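Local coordinates for sensor protein kinase WalK (Staphylococcus aureus, PDB 4YWZ) that is the sensor histidine kinase of the essential WalKR two-component system, whose extracellular receptor domain, of Cache type, probably perceives a signal at the cell surface, at residues K17-Y22 against R116-N121. The protein carries 1 engineered substitution. Residues are numbered along the deposited sequence; the frame is centred on the assembly and turned at random.
Sequences KNITQY and RVWVYN
Thr20 and Tyr120 have the nearest CA atoms of the two segments, 7.8 Å apart, where 17-22 of the long N-terminal helix 7-37 runs over 116-121 of strand 114-126. The two axes come within 10.0 Å and run in nearly the same direction, 30° apart. Trp118 and Tyr120, two residues apart on the strand, both face the helix, and their long flat side chains reach most of the way, to meet the short side chains of Ile19 and Thr20. Each holds CG anti to its own backbone N (chi1 -172° in Trp118), which sends the ring outward from the sheet.

The helix answers with methyl groups. Ile19 CG2 meets the rim of the indole at CZ3, 3.8 Å away; isoleucine is wholly apolar, and its branch at CB sets this methyl close to the backbone while the other branch leads away. Thr20 CG2 lies in the indole plane beside CH2 and also over one face of the phenol ring, a CH-pi contact 4.1 Å from the Tyr120 centroid. The hydroxyl of Thr20 turns back to the helix, where OG1 donates to Lys17 O (2.8 Å), a carbonyl that also accepts from Gln21 N.

One water donates to Thr20 O and hydrogen-bonds Tyr120 OH at 2.8 Å. This turn of the helix therefore meets the Cache-type sheet through apolar contacts and one water bridge, without a direct hydrogen bond between the segments; Trp118 NE1 is turned to Asp103, while Tyr120 OH is shared between Ser101 and the water.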
loop_
_atom_site.group_PDB
_atom_site.type_symbol
_atom_site.label_atom_id
_atom_site.label_comp_id
_atom_site.label_asym_id
_atom_site.label_seq_id
_atom_site.Cartn_x
_atom_site.Cartn_y
_atom_site.Cartn_z
ATOM N N LYS A 17 6.734 -4.466 5.030
ATOM C CA LYS A 17 6.720 -5.875 4.512
ATOM C C LYS A 17 6.513 -5.880 3.062
ATOM O O LYS A 17 7.193 -6.558 2.270
ATOM C CB LYS A 17 5.690 -6.709 5.205
ATOM C CG LYS A 17 5.707 -8.181 4.786
ATOM C CD LYS A 17 4.516 -8.886 5.475
ATOM C CE LYS A 17 4.468 -10.315 5.006
ATOM N NZ LYS A 17 3.301 -10.993 5.626
ATOM N N ASN A 18 5.592 -5.061 2.579
ATOM C CA ASN A 18 5.376 -4.856 1.203
ATOM C C ASN A 18 6.594 -4.400 0.314
ATOM O O ASN A 18 6.913 -4.963 -0.759
ATOM C CB ASN A 18 4.234 -3.908 1.135
ATOM C CG ASN A 18 3.465 -3.997 -0.143
ATOM O OD1 ASN A 18 2.851 -5.062 -0.481
ATOM N ND2 ASN A 18 3.530 -2.935 -0.907
ATOM N N ILE A 19 7.273 -3.359 0.762
ATOM C CA ILE A 19 8.485 -2.863 0.139
ATOM C C ILE A 19 9.510 -4.042 0.122
ATOM O O ILE A 19 10.185 -4.220 -0.881
ATOM C CB ILE A 19 9.063 -1.683 0.884
ATOM C CG1 ILE A 19 8.175 -0.408 0.812
ATOM C CG2 ILE A 19 10.455 -1.348 0.391
ATOM C CD1 ILE A 19 7.760 0.002 -0.549
ATOM N N THR A 20 9.707 -4.675 1.255
ATOM C CA THR A 20 10.735 -5.738 1.333
ATOM C C THR A 20 10.468 -6.929 0.386
ATOM O O THR A 20 11.403 -7.490 -0.207
ATOM C CB THR A 20 10.967 -6.278 2.736
ATOM O OG1 THR A 20 9.823 -6.953 3.205
ATOM C CG2 THR A 20 11.219 -5.187 3.728
ATOM N N GLN A 21 9.190 -7.324 0.242
ATOM C CA GLN A 21 8.861 -8.432 -0.660
ATOM C C GLN A 21 9.100 -7.961 -2.114
ATOM O O GLN A 21 9.606 -8.729 -2.942
ATOM C CB GLN A 21 7.435 -8.900 -0.385
ATOM C CG GLN A 21 7.277 -9.605 0.913
ATOM C CD GLN A 21 5.833 -9.950 1.248
ATOM O OE1 GLN A 21 4.966 -9.214 0.893
ATOM N NE2 GLN A 21 5.605 -11.044 1.958
ATOM N N TYR A 22 8.717 -6.706 -2.503
ATOM C CA TYR A 22 9.052 -6.212 -3.829
ATOM C C TYR A 22 10.577 -6.181 -4.059
ATOM O O TYR A 22 11.104 -6.545 -5.159
ATOM C CB TYR A 22 8.497 -4.823 -4.089
ATOM C CG TYR A 22 7.121 -4.819 -4.679
ATOM C CD1 TYR A 22 6.906 -5.131 -6.015
ATOM C CD2 TYR A 22 6.009 -4.385 -3.915
ATOM C CE1 TYR A 22 5.574 -5.192 -6.557
ATOM C CE2 TYR A 22 4.719 -4.373 -4.454
ATOM C CZ TYR A 22 4.499 -4.769 -5.784
ATOM O OH TYR A 22 3.164 -4.759 -6.307
ATOM N N ARG A 116 9.211 12.359 6.604
ATOM C CA ARG A 116 9.687 10.982 7.028
ATOM C C ARG A 116 9.759 10.010 5.861
ATOM O O ARG A 116 8.824 9.848 5.120
ATOM C CB ARG A 116 8.837 10.368 8.090
ATOM C CG ARG A 116 9.356 10.766 9.463
ATOM C CD ARG A 116 8.548 10.205 10.603
ATOM N NE ARG A 116 7.320 10.919 10.595
ATOM C CZ ARG A 116 6.504 11.060 11.624
ATOM N NH1 ARG A 116 6.787 10.525 12.798
ATOM N NH2 ARG A 116 5.364 11.722 11.414
ATOM N N VAL A 117 10.940 9.367 5.672
ATOM C CA VAL A 117 11.197 8.464 4.560
ATOM C C VAL A 117 11.863 7.206 5.093
ATOM O O VAL A 117 12.662 7.274 5.978
ATOM C CB VAL A 117 12.133 9.122 3.536
ATOM C CG1 VAL A 117 12.604 8.108 2.495
ATOM C CG2 VAL A 117 11.367 10.259 2.825
ATOM N N TRP A 118 11.479 6.059 4.623
ATOM C CA TRP A 118 12.018 4.832 5.105
ATOM C C TRP A 118 13.031 4.390 4.076
ATOM O O TRP A 118 12.730 4.164 2.887
ATOM C CB TRP A 118 10.945 3.745 5.298
ATOM C CG TRP A 118 11.408 2.518 5.975
ATOM C CD1 TRP A 118 11.998 2.451 7.177
ATOM C CD2 TRP A 118 11.330 1.150 5.494
ATOM N NE1 TRP A 118 12.305 1.113 7.511
ATOM C CE2 TRP A 118 11.922 0.313 6.489
ATOM C CE3 TRP A 118 10.883 0.568 4.319
ATOM C CZ2 TRP A 118 11.992 -1.076 6.350
ATOM C CZ3 TRP A 118 11.012 -0.809 4.158
ATOM C CH2 TRP A 118 11.575 -1.597 5.170
ATOM N N VAL A 119 14.269 4.139 4.537
ATOM C CA VAL A 119 15.368 3.744 3.671
ATOM C C VAL A 119 15.639 2.258 3.959
ATOM O O VAL A 119 15.747 1.809 5.118
ATOM C CB VAL A 119 16.697 4.481 3.991
ATOM C CG1 VAL A 119 17.928 3.840 3.303
ATOM C CG2 VAL A 119 16.528 5.971 3.708
ATOM N N TYR A 120 15.583 1.468 2.877
ATOM C CA TYR A 120 15.828 -0.013 2.908
ATOM C C TYR A 120 16.947 -0.280 1.934
ATOM O O TYR A 120 16.943 0.079 0.757
ATOM C CB TYR A 120 14.556 -0.734 2.534
ATOM C CG TYR A 120 14.696 -2.241 2.518
ATOM C CD1 TYR A 120 14.764 -2.887 3.706
ATOM C CD2 TYR A 120 14.739 -2.937 1.346
ATOM C CE1 TYR A 120 14.898 -4.289 3.761
ATOM C CE2 TYR A 120 14.860 -4.313 1.340
ATOM C CZ TYR A 120 14.984 -4.943 2.543
ATOM O OH TYR A 120 15.099 -6.371 2.603
ATOM N N ASN A 121 17.932 -1.048 2.405
ATOM C CA ASN A 121 18.974 -1.562 1.611
ATOM C C ASN A 121 18.932 -3.130 1.598
ATOM O O ASN A 121 18.782 -3.768 2.643
ATOM C CB ASN A 121 20.319 -1.215 2.241
ATOM C CG ASN A 121 20.661 0.236 2.129
ATOM O OD1 ASN A 121 20.745 0.739 1.027
ATOM N ND2 ASN A 121 20.842 0.878 3.220
HETATM O O HOH W 1 13.915 -8.012 0.664
#